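Local structure of arginase (Thermus thermophilus, 2EF5) at residues 117-122 with 217-222. The protein probably catalyses the manganese-dependent hydrolysis of L-arginine to urea and L-ornithine, a step in nitrogen metabolism. Residues are numbered along the deposited sequence; the frame is centred on the assembly and turned at random.
Sequences VDAHAD and DADVLD. With MN (manganese (II) ion), chain G; MN (manganese (II) ion), chain H.
D118 lays its carboxylate across that of D217, the two planes turned 61° apart, and a pair of manganese ions bound between them probably offsets the repulsion of the two carboxylates. One oxygen of D118 serves each metal: OD1 binds the chain G ion at 2.2 Å, OD2 the chain H ion at 2.1 Å. D217 bridges differently, through OD2 alone, which lies 2.5 Å from the chain G manganese and also binds the other ion. Its second oxygen, OD1, accepts the backbone N-H of D219 in an Asx turn; D118 OD1 closes a second Asx turn with H120 N, met from above its carboxylate plane, while still binding the chain G ion. D219 divides its labour too. With CG between the backbone N and carbonyl carbon (chi1 74°), D219 OD2 reaches the chain G ion, whereas D219 OD1 takes the A119 N-H at 3.0 Å from above the carboxylate plane. H120 ND1 points in the ring plane at the chain G manganese, at a long 2.8 Å. D122 OD2 and H96 complete the protein ligands of the chain H ion. Where the strands end, D217 N donates to V117 O at 2.9 Å, nearly straight, and V220 CG2 packs on V117 CG1 at 3.8 Å. Thus, at the C-terminal ends of adjacent parallel strands 113-117 and 212-217, DAHAD and DxD segments supply ligands of the binuclear manganese cluster characteristic of the arginase fold.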
loop_
_atom_site.group_PDB
_atom_site.type_symbol
_atom_site.label_atom_id
_atom_site.label_comp_id
_atom_site.label_asym_id
_atom_site.label_seq_id
_atom_site.Cartn_x
_atom_site.Cartn_y
_atom_site.Cartn_z
ATOM N N VAL A 117 6.685 13.835 -26.243
ATOM C CA VAL A 117 7.924 13.859 -25.463
ATOM C C VAL A 117 8.070 15.296 -25.003
ATOM O O VAL A 117 8.497 16.178 -25.754
ATOM C CB VAL A 117 9.102 13.395 -26.350
ATOM C CG1 VAL A 117 10.305 13.054 -25.496
ATOM C CG2 VAL A 117 8.661 12.190 -27.170
ATOM N N ASP A 118 7.740 15.506 -23.734
ATOM C CA ASP A 118 7.667 16.844 -23.189
ATOM C C ASP A 118 7.833 16.838 -21.676
ATOM O O ASP A 118 7.515 15.848 -21.017
ATOM C CB ASP A 118 6.262 17.327 -23.516
ATOM C CG ASP A 118 6.129 18.810 -23.543
ATOM O OD1 ASP A 118 6.596 19.496 -22.608
ATOM O OD2 ASP A 118 5.510 19.271 -24.524
ATOM N N ALA A 119 8.299 17.956 -21.120
ATOM C CA ALA A 119 8.440 18.065 -19.671
ATOM C C ALA A 119 7.039 18.347 -19.121
ATOM O O ALA A 119 6.784 18.171 -17.927
ATOM C CB ALA A 119 9.376 19.202 -19.305
ATOM N N HIS A 120 6.141 18.791 -20.001
ATOM C CA HIS A 120 4.761 19.081 -19.612
ATOM C C HIS A 120 3.801 18.184 -20.380
ATOM O O HIS A 120 4.187 17.563 -21.368
ATOM C CB HIS A 120 4.421 20.547 -19.890
ATOM C CG HIS A 120 5.388 21.511 -19.284
ATOM N ND1 HIS A 120 6.519 21.947 -19.939
ATOM C CD2 HIS A 120 5.423 22.085 -18.054
ATOM C CE1 HIS A 120 7.213 22.746 -19.144
ATOM N NE2 HIS A 120 6.566 22.843 -17.994
ATOM N N ALA A 121 2.552 18.127 -19.929
ATOM C CA ALA A 121 1.537 17.292 -20.564
ATOM C C ALA A 121 0.682 18.051 -21.572
ATOM O O ALA A 121 0.038 17.434 -22.421
ATOM C CB ALA A 121 0.645 16.668 -19.502
ATOM N N ASP A 122 0.682 19.377 -21.480
ATOM C CA ASP A 122 -0.109 20.218 -22.379
ATOM C C ASP A 122 -1.526 19.665 -22.479
ATOM O O ASP A 122 -2.121 19.648 -23.561
ATOM C CB ASP A 122 0.510 20.255 -23.780
ATOM C CG ASP A 122 1.894 20.870 -23.791
ATOM O OD1 ASP A 122 2.112 21.864 -23.066
ATOM O OD2 ASP A 122 2.758 20.369 -24.535
ATOM N N ASP A 217 9.136 18.260 -27.666
ATOM C CA ASP A 217 9.278 19.576 -27.064
ATOM C C ASP A 217 10.698 19.616 -26.511
ATOM O O ASP A 217 11.093 18.740 -25.745
ATOM C CB ASP A 217 8.278 19.758 -25.919
ATOM C CG ASP A 217 8.268 21.171 -25.381
ATOM O OD1 ASP A 217 9.359 21.735 -25.171
ATOM O OD2 ASP A 217 7.172 21.725 -25.159
ATOM N N ALA A 218 11.462 20.627 -26.911
ATOM C CA ALA A 218 12.846 20.759 -26.474
ATOM C C ALA A 218 13.004 20.739 -24.964
ATOM O O ALA A 218 14.042 20.311 -24.459
ATOM C CB ALA A 218 13.450 22.053 -27.035
ATOM N N ASP A 219 11.987 21.193 -24.238
ATOM C CA ASP A 219 12.099 21.235 -22.791
ATOM C C ASP A 219 12.091 19.888 -22.085
ATOM O O ASP A 219 12.207 19.845 -20.872
ATOM C CB ASP A 219 11.028 22.147 -22.178
ATOM C CG ASP A 219 9.638 21.540 -22.205
ATOM O OD1 ASP A 219 9.476 20.340 -22.498
ATOM O OD2 ASP A 219 8.688 22.285 -21.908
ATOM N N VAL A 220 11.959 18.790 -22.828
ATOM C CA VAL A 220 11.970 17.473 -22.191
ATOM C C VAL A 220 13.407 17.163 -21.774
ATOM O O VAL A 220 13.649 16.405 -20.841
ATOM C CB VAL A 220 11.465 16.362 -23.150
ATOM C CG1 VAL A 220 12.496 16.087 -24.233
ATOM C CG2 VAL A 220 11.161 15.102 -22.363
ATOM N N LEU A 221 14.354 17.768 -22.481
ATOM C CA LEU A 221 15.770 17.573 -22.205
ATOM C C LEU A 221 16.125 18.356 -20.960
ATOM O O LEU A 221 15.520 19.385 -20.679
ATOM C CB LEU A 221 16.615 18.086 -23.370
ATOM C CG LEU A 221 16.411 17.389 -24.711
ATOM C CD1 LEU A 221 17.100 18.183 -25.803
ATOM C CD2 LEU A 221 16.954 15.967 -24.637
ATOM N N ASP A 222 17.108 17.884 -20.213
ATOM C CA ASP A 222 17.492 18.601 -19.013
ATOM C C ASP A 222 17.899 20.016 -19.428
ATOM O O ASP A 222 18.504 20.205 -20.485
ATOM C CB ASP A 222 18.666 17.907 -18.315
ATOM C CG ASP A 222 18.887 18.431 -16.925
ATOM O OD1 ASP A 222 18.094 18.072 -16.024
ATOM O OD2 ASP A 222 19.833 19.226 -16.727
HETATM MN MN MN G . 6.706 21.711 -22.712
HETATM MN MN MN H . 4.793 21.205 -24.891
#